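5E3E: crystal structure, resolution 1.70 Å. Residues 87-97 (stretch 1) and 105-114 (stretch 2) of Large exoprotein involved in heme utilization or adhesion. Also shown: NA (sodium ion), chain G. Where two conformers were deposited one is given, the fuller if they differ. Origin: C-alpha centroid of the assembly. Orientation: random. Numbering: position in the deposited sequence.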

ATOM      1  N   SER B  87      -1.165   9.963 -16.284  1.00 20.79           N
ATOM      2  CA  SER B  87       0.237   9.545 -16.347  1.00 21.48           C
ATOM      3  C   SER B  87       0.831   9.831 -14.977  1.00 21.15           C
ATOM      4  O   SER B  87       0.462  10.803 -14.312  1.00 22.81           O
ATOM      5  CB  SER B  87       1.025  10.260 -17.462  1.00 23.04           C
ATOM      6  OG  SER B  87       0.425   9.937 -18.702  1.00 26.62           O
ATOM      7  N   VAL B  88       1.706   8.960 -14.519  1.00 19.55           N
ATOM      8  CA  VAL B  88       2.224   9.094 -13.162  1.00 19.18           C
ATOM      9  C   VAL B  88       3.737   8.924 -13.191  1.00 17.72           C
ATOM     10  O   VAL B  88       4.278   8.192 -14.041  1.00 17.16           O
ATOM     11  CB  VAL B  88       1.497   8.161 -12.201  1.00 20.81           C
ATOM     12  CG1 VAL B  88       0.057   8.664 -11.978  1.00 21.63           C
ATOM     13  CG2 VAL B  88       1.448   6.795 -12.769  1.00 20.73           C
ATOM     14  N   THR B  89       4.413   9.639 -12.297  1.00 16.95           N
ATOM     15  CA  THR B  89       5.868   9.730 -12.301  1.00 16.53           C
ATOM     16  C   THR B  89       6.547   9.078 -11.074  1.00 15.77           C
ATOM     17  O   THR B  89       7.755   8.855 -11.079  1.00 15.66           O
ATOM     18  CB  THR B  89       6.279  11.203 -12.348  1.00 17.31           C
ATOM     19  OG1 THR B  89       5.748  11.901 -11.207  1.00 17.63           O
ATOM     20  CG2 THR B  89       5.718  11.873 -13.627  1.00 17.69           C
ATOM     21  N   ASN B  90       5.778   8.785 -10.036  1.00 15.22           N
ATOM     22  CA  ASN B  90       6.327   8.187  -8.820  1.00 15.21           C
ATOM     23  C   ASN B  90       5.970   6.700  -8.738  1.00 14.14           C
ATOM     24  O   ASN B  90       5.117   6.237  -9.456  1.00 13.60           O
ATOM     25  CB  ASN B  90       5.739   8.874  -7.621  1.00 15.97           C
ATOM     26  CG  ASN B  90       6.191  10.305  -7.501  1.00 17.61           C
ATOM     27  OD1 ASN B  90       7.105  10.754  -8.193  1.00 17.64           O
ATOM     28  ND2 ASN B  90       5.555  11.037  -6.575  1.00 19.43           N
ATOM     29  N   ALA B  91       6.597   5.978  -7.828  1.00 13.71           N
ATOM     30  CA  ALA B  91       6.294   4.557  -7.662  1.00 13.27           C
ATOM     31  C   ALA B  91       6.525   4.046  -6.264  1.00 13.15           C
ATOM     32  O   ALA B  91       7.199   4.681  -5.473  1.00 13.59           O
ATOM     33  CB  ALA B  91       7.118   3.732  -8.629  1.00 13.39           C
ATOM     34  N   ARG B  92       6.036   2.853  -5.987  1.00 13.11           N
ATOM     35  CA  ARG B  92       6.219   2.266  -4.665  1.00 13.47           C
ATOM     36  C   ARG B  92       6.540   0.832  -4.934  1.00 13.41           C
ATOM     37  O   ARG B  92       5.880   0.173  -5.730  1.00 12.81           O
ATOM     38  CB  ARG B  92       4.953   2.389  -3.826  1.00 14.10           C
ATOM     39  CG  ARG B  92       5.034   1.756  -2.432  1.00 14.65           C
ATOM     40  CD  ARG B  92       3.761   1.971  -1.606  1.00 15.20           C
ATOM     41  NE  ARG B  92       3.593   3.418  -1.426  1.00 15.93           N
ATOM     42  CZ  ARG B  92       2.462   4.093  -1.593  1.00 16.97           C
ATOM     43  NH1 ARG B  92       1.320   3.485  -1.878  1.00 17.27           N
ATOM     44  NH2 ARG B  92       2.477   5.405  -1.427  1.00 18.70           N
ATOM     45  N   ILE B  93       7.552   0.344  -4.228  1.00 13.64           N
ATOM     46  CA  ILE B  93       7.912  -1.059  -4.249  1.00 14.11           C
ATOM     47  C   ILE B  93       7.732  -1.614  -2.853  1.00 13.77           C
ATOM     48  O   ILE B  93       8.053  -0.935  -1.890  1.00 14.04           O
ATOM     49  CB  ILE B  93       9.415  -1.240  -4.648  1.00 14.88           C
ATOM     50  CG1 ILE B  93       9.775  -0.460  -5.937  1.00 15.69           C
ATOM     51  CG2 ILE B  93       9.769  -2.707  -4.746  1.00 15.23           C
ATOM     52  CD1 ILE B  93       8.959  -0.707  -7.124  1.00 16.21           C
ATOM     53  N   ILE B  94       7.225  -2.832  -2.726  1.00 13.36           N
ATOM     54  CA  ILE B  94       7.113  -3.462  -1.413  1.00 13.75           C
ATOM     55  C   ILE B  94       8.016  -4.669  -1.412  1.00 14.10           C
ATOM     56  O   ILE B  94       7.879  -5.533  -2.297  1.00 14.05           O
ATOM     57  CB  ILE B  94       5.671  -3.930  -1.094  1.00 13.74           C
ATOM     58  CG1 ILE B  94       4.656  -2.774  -1.143  1.00 14.43           C
ATOM     59  CG2 ILE B  94       5.600  -4.632   0.275  1.00 13.97           C
ATOM     60  CD1 ILE B  94       5.033  -1.591  -0.319  1.00 15.21           C
ATOM     61  N   ILE B  95       8.902  -4.752  -0.425  1.00 15.01           N
ATOM     62  CA  ILE B  95       9.785  -5.905  -0.266  1.00 16.24           C
ATOM     63  C   ILE B  95       9.514  -6.627   1.038  1.00 17.01           C
ATOM     64  O   ILE B  95       8.873  -6.097   1.940  1.00 16.01           O
ATOM     65  CB  ILE B  95      11.270  -5.523  -0.383  1.00 16.97           C
ATOM     66  CG1 ILE B  95      11.744  -4.664   0.801  1.00 17.81           C
ATOM     67  CG2 ILE B  95      11.513  -4.824  -1.692  1.00 17.00           C
ATOM     68  CD1 ILE B  95      13.250  -4.487   0.854  1.00 18.61           C
ATOM     69  N   ALA B  96       9.958  -7.864   1.099  1.00 18.19           N
ATOM     70  CA  ALA B  96       9.843  -8.624   2.327  1.00 19.96           C
ATOM     71  C   ALA B  96      11.142  -9.315   2.634  1.00 23.32           C
ATOM     72  O   ALA B  96      11.846  -9.764   1.734  1.00 21.94           O
ATOM     73  CB  ALA B  96       8.740  -9.641   2.214  1.00 19.75           C
ATOM     74  N   ARG B  97      11.459  -9.422   3.921  0.50 24.85           N
ATOM     75  CA  ARG B  97      12.689 -10.059   4.343  0.50 26.18           C
ATOM     76  C   ARG B  97      12.608 -11.533   3.937  0.50 30.60           C
ATOM     77  O   ARG B  97      11.611 -12.196   4.224  0.50 33.34           O
ATOM     78  CB  ARG B  97      12.851  -9.908   5.858  0.50 26.60           C
ATOM     79  CG  ARG B  97      14.257 -10.182   6.378  0.50 26.21           C
ATOM     80  CD  ARG B  97      14.334 -10.036   7.890  0.50 26.72           C
ATOM     81  NE  ARG B  97      13.894  -8.718   8.349  0.50 26.60           N
ATOM     82  CZ  ARG B  97      12.656  -8.440   8.761  0.50 26.80           C
ATOM     83  NH1 ARG B  97      12.354  -7.217   9.150  0.50 28.07           N
ATOM     84  NH2 ARG B  97      11.738  -9.386   8.812  0.50 26.78           N
ATOM     85  N   TYR B 105      16.168 -10.190   0.638  1.00 31.02           N
ATOM     86  CA  TYR B 105      14.757  -9.819   0.492  1.00 28.70           C
ATOM     87  C   TYR B 105      14.191 -10.262  -0.841  1.00 28.36           C
ATOM     88  O   TYR B 105      14.924 -10.524  -1.790  1.00 30.99           O
ATOM     89  CB  TYR B 105      14.568  -8.300   0.644  1.00 27.13           C
ATOM     90  CG  TYR B 105      15.294  -7.462  -0.390  1.00 26.97           C
ATOM     91  CD1 TYR B 105      14.740  -7.230  -1.654  1.00 26.93           C
ATOM     92  CD2 TYR B 105      16.539  -6.904  -0.107  1.00 28.08           C
ATOM     93  CE1 TYR B 105      15.413  -6.475  -2.607  1.00 27.68           C
ATOM     94  CE2 TYR B 105      17.211  -6.139  -1.048  1.00 28.26           C
ATOM     95  CZ  TYR B 105      16.651  -5.932  -2.293  1.00 28.30           C
ATOM     96  OH  TYR B 105      17.350  -5.180  -3.214  1.00 30.29           O
ATOM     97  N   LYS B 106      12.871 -10.338  -0.918  1.00 27.66           N
ATOM     98  CA  LYS B 106      12.219 -10.495  -2.204  1.00 28.04           C
ATOM     99  C   LYS B 106      11.292  -9.317  -2.470  1.00 24.84           C
ATOM    100  O   LYS B 106      10.764  -8.731  -1.551  1.00 22.39           O
ATOM    101  CB  LYS B 106      11.467 -11.812  -2.281  1.00 31.18           C
ATOM    102  CG  LYS B 106      10.219 -11.895  -1.430  1.00 34.13           C
ATOM    103  CD  LYS B 106       9.762 -13.333  -1.200  1.00 37.87           C
ATOM    104  CE  LYS B 106       9.690 -14.173  -2.473  1.00 41.46           C
ATOM    105  NZ  LYS B 106       8.617 -13.756  -3.412  1.00 43.67           N
ATOM    106  N   ILE B 107      11.107  -9.003  -3.747  1.00 22.65           N
ATOM    107  CA  ILE B 107      10.153  -8.001  -4.155  1.00 21.20           C
ATOM    108  C   ILE B 107       8.749  -8.624  -4.192  1.00 19.70           C
ATOM    109  O   ILE B 107       8.449  -9.574  -4.953  1.00 19.72           O
ATOM    110  CB  ILE B 107      10.513  -7.429  -5.535  1.00 22.62           C
ATOM    111  CG1 ILE B 107      11.860  -6.705  -5.449  1.00 24.18           C
ATOM    112  CG2 ILE B 107       9.436  -6.472  -6.008  1.00 21.93           C
ATOM    113  CD1 ILE B 107      12.480  -6.506  -6.809  1.00 26.23           C
ATOM    114  N   ILE B 108       7.880  -8.091  -3.352  1.00 17.57           N
ATOM    115  CA  ILE B 108       6.524  -8.615  -3.257  1.00 17.24           C
ATOM    116  C   ILE B 108       5.689  -8.058  -4.389  1.00 16.29           C
ATOM    117  O   ILE B 108       5.016  -8.796  -5.086  1.00 16.87           O
ATOM    118  CB  ILE B 108       5.887  -8.238  -1.912  1.00 17.46           C
ATOM    119  CG1 ILE B 108       6.687  -8.922  -0.782  1.00 17.85           C
ATOM    120  CG2 ILE B 108       4.437  -8.660  -1.847  1.00 18.13           C
ATOM    121  CD1 ILE B 108       6.659 -10.448  -0.783  1.00 19.00           C
ATOM    122  N   THR B 109       5.727  -6.741  -4.536  1.00 14.89           N
ATOM    123  CA  THR B 109       5.031  -6.087  -5.659  1.00 14.70           C
ATOM    124  C   THR B 109       5.552  -4.672  -5.817  1.00 13.79           C
ATOM    125  O   THR B 109       6.422  -4.227  -5.071  1.00 13.63           O
ATOM    126  CB  THR B 109       3.494  -6.087  -5.446  1.00 14.97           C
ATOM    127  OG1 THR B 109       2.805  -5.720  -6.658  1.00 15.42           O
ATOM    128  CG2 THR B 109       3.092  -5.220  -4.316  1.00 14.83           C
ATOM    129  N   GLY B 110       5.040  -3.995  -6.830  1.00 13.17           N
ATOM    130  CA  GLY B 110       5.373  -2.590  -7.015  1.00 12.68           C
ATOM    131  C   GLY B 110       4.523  -2.017  -8.135  1.00 12.46           C
ATOM    132  O   GLY B 110       4.046  -2.745  -8.981  1.00 12.77           O
ATOM    133  N   TYR B 111       4.355  -0.691  -8.126  1.00 12.07           N
ATOM    134  CA  TYR B 111       3.511  -0.033  -9.107  1.00 12.29           C
ATOM    135  C   TYR B 111       3.636   1.472  -9.031  1.00 12.50           C
ATOM    136  O   TYR B 111       4.096   2.020  -8.019  1.00 12.24           O
ATOM    137  CB  TYR B 111       2.043  -0.406  -8.919  1.00 12.34           C
ATOM    138  CG  TYR B 111       1.551  -0.515  -7.470  1.00 12.07           C
ATOM    139  CD1 TYR B 111       1.332   0.618  -6.679  1.00 12.00           C
ATOM    140  CD2 TYR B 111       1.308  -1.760  -6.925  1.00 12.26           C
ATOM    141  CE1 TYR B 111       0.878   0.482  -5.355  1.00 12.10           C
ATOM    142  CE2 TYR B 111       0.835  -1.912  -5.640  1.00 12.45           C
ATOM    143  CZ  TYR B 111       0.624  -0.785  -4.870  1.00 12.39           C
ATOM    144  OH  TYR B 111       0.147  -1.006  -3.617  1.00 12.98           O
ATOM    145  N   PRO B 112       3.176   2.162 -10.078  1.00 13.16           N
ATOM    146  CA  PRO B 112       3.234   3.629 -10.021  1.00 13.68           C
ATOM    147  C   PRO B 112       2.278   4.185  -8.971  1.00 14.41           C
ATOM    148  O   PRO B 112       1.247   3.547  -8.681  1.00 13.82           O
ATOM    149  CB  PRO B 112       2.789   4.059 -11.407  1.00 14.05           C
ATOM    150  CG  PRO B 112       3.025   2.876 -12.297  1.00 14.09           C
ATOM    151  CD  PRO B 112       2.850   1.667 -11.422  1.00 13.72           C
ATOM    152  N   THR B 113       2.612   5.356  -8.434  1.00 15.79           N
ATOM    153  CA  THR B 113       1.773   6.030  -7.460  1.00 18.02           C
ATOM    154  C   THR B 113       1.606   7.476  -7.886  1.00 20.68           C
ATOM    155  O   THR B 113       2.560   8.090  -8.297  1.00 21.80           O
ATOM    156  CB  THR B 113       2.356   5.957  -6.027  1.00 18.04           C
ATOM    157  OG1 THR B 113       3.719   6.413  -6.010  1.00 19.07           O
ATOM    158  CG2 THR B 113       2.325   4.540  -5.500  1.00 17.95           C
ATOM    159  N   PRO B 114       0.378   7.996  -7.859  1.00 24.04           N
ATOM    160  CA  PRO B 114       0.208   9.401  -8.215  1.00 27.25           C
ATOM    161  C   PRO B 114       0.846  10.316  -7.187  1.00 31.42           C
ATOM    162  O   PRO B 114       0.741  10.025  -5.977  1.00 33.29           O
ATOM    163  CB  PRO B 114      -1.313   9.576  -8.227  1.00 27.69           C
ATOM    164  CG  PRO B 114      -1.841   8.230  -8.591  1.00 27.40           C
ATOM    165  CD  PRO B 114      -0.893   7.242  -7.939  1.00 25.78           C
ATOM    166  OXT PRO B 114       1.469  11.349  -7.542  1.00 34.84           O
TER
HETATM  167 NA    NA G 301       6.663  13.000  -9.335  1.00 32.50          NA
HETATM  168  O   HOH W   1       3.239  10.417  -9.710  1.00 26.45           O
HETATM  169  O   HOH W   2       3.226   9.355  -5.158  1.00 28.03           O
HETATM  170  O   HOH W   3       5.426   6.452  -3.986  1.00 23.13           O
HETATM  171  O   HOH W   4       0.595   0.674  -1.502  1.00 12.88           O
HETATM  172  O   HOH W   5       6.468  14.922 -10.652  1.00 29.93           O
HETATM  173  O   HOH W   6       4.359  12.981  -8.683  1.00 29.75           O
HETATM  174  O   HOH W   7       7.260  14.110  -7.446  1.00 33.31           O

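Backbone hydrogen bonds hold the two strands together as an antiparallel pair, their N-to-C directions 152° apart. At one end Ala-96 N donates to Lys-106 O and Lys-106 N to Ala-96 O, both at 2.9 Å. Farther along, Arg-92 N reaches Tyr-111 O at 2.9 Å and Tyr-111 N returns to Arg-92 O at 3.0 Å. Between these rungs the register slips by one residue, a beta bulge: Ile-94 O accepts from Ile-108 N at 2.8 Å and, through a weak bond, from Thr-109 N at 3.3 Å, while Ile-94 N gives a nearly straight bond to Thr-109 O at 2.8 Å. Ile-108, with phi/psi of -81/-51, is the extra residue, and its CA-to-CB bond points toward the opposing strand. Thr-113 N donates to Asn-90 O at 2.8 Å. Where the strands draw close between rungs, CA-H groups face carbonyls, as in Gly-110 CA to Arg-92 O at 3.1 Å and Ile-95 CA to Lys-106 O at 3.3 Å.

Near the C-terminus water extends the polar network. Water 1 accepts from Thr-89 N (2.9 Å) and donates to Thr-113 O (2.8 Å) and Pro-114 OXT (2.9 Å), tying the terminal carboxylate to the first stretch. Water 2 accepts from Asn-90 ND2 (3.2 Å) and donates to Pro-114 O (2.7 Å); water 3 joins Ala-91 O (2.9 Å) to Thr-113 OG1 (2.6 Å). Thr-89 OG1 and Asn-90 OD1 bind the sodium ion NA at 2.4 and 2.6 Å, alongside three waters and one ligand elsewhere in the structure. Water 4 bridges Arg-92 NH1 (2.9 Å) and Tyr-111 OH (2.7 Å), linking two side chains on the same sheet face.

On that face Thr-113 CG2 lies over the Arg-92 guanidinium and comes within 3.8 Å of Arg-92 CB, so its methyl packs against both the aliphatic and planar parts of the arginine. Ala-96 CB meets Ile-108 CG1 at 3.7 Å. On the face shared by Ile-93, Ile-95 and Ile-107, Ile-93 CG2 touches Ile-107 CG2 at 4.0 Å. Gly-110 leaves room here for Ile-93 CD1, 4.1 Å from Gly-110 CA; an ideal CB would sit 2.7 Å from that methyl. Ile-95 CD1 lies over the Tyr-105 ring, 4.1 Å from the centroid of Tyr-105 and 23° off its normal, a CH-pi contact. Val-88 closes the far end, with Val-88 CG2 to Pro-112 CB at 3.3 Å and Val-88 CG1 to Pro-114 CG at 3.9 Å.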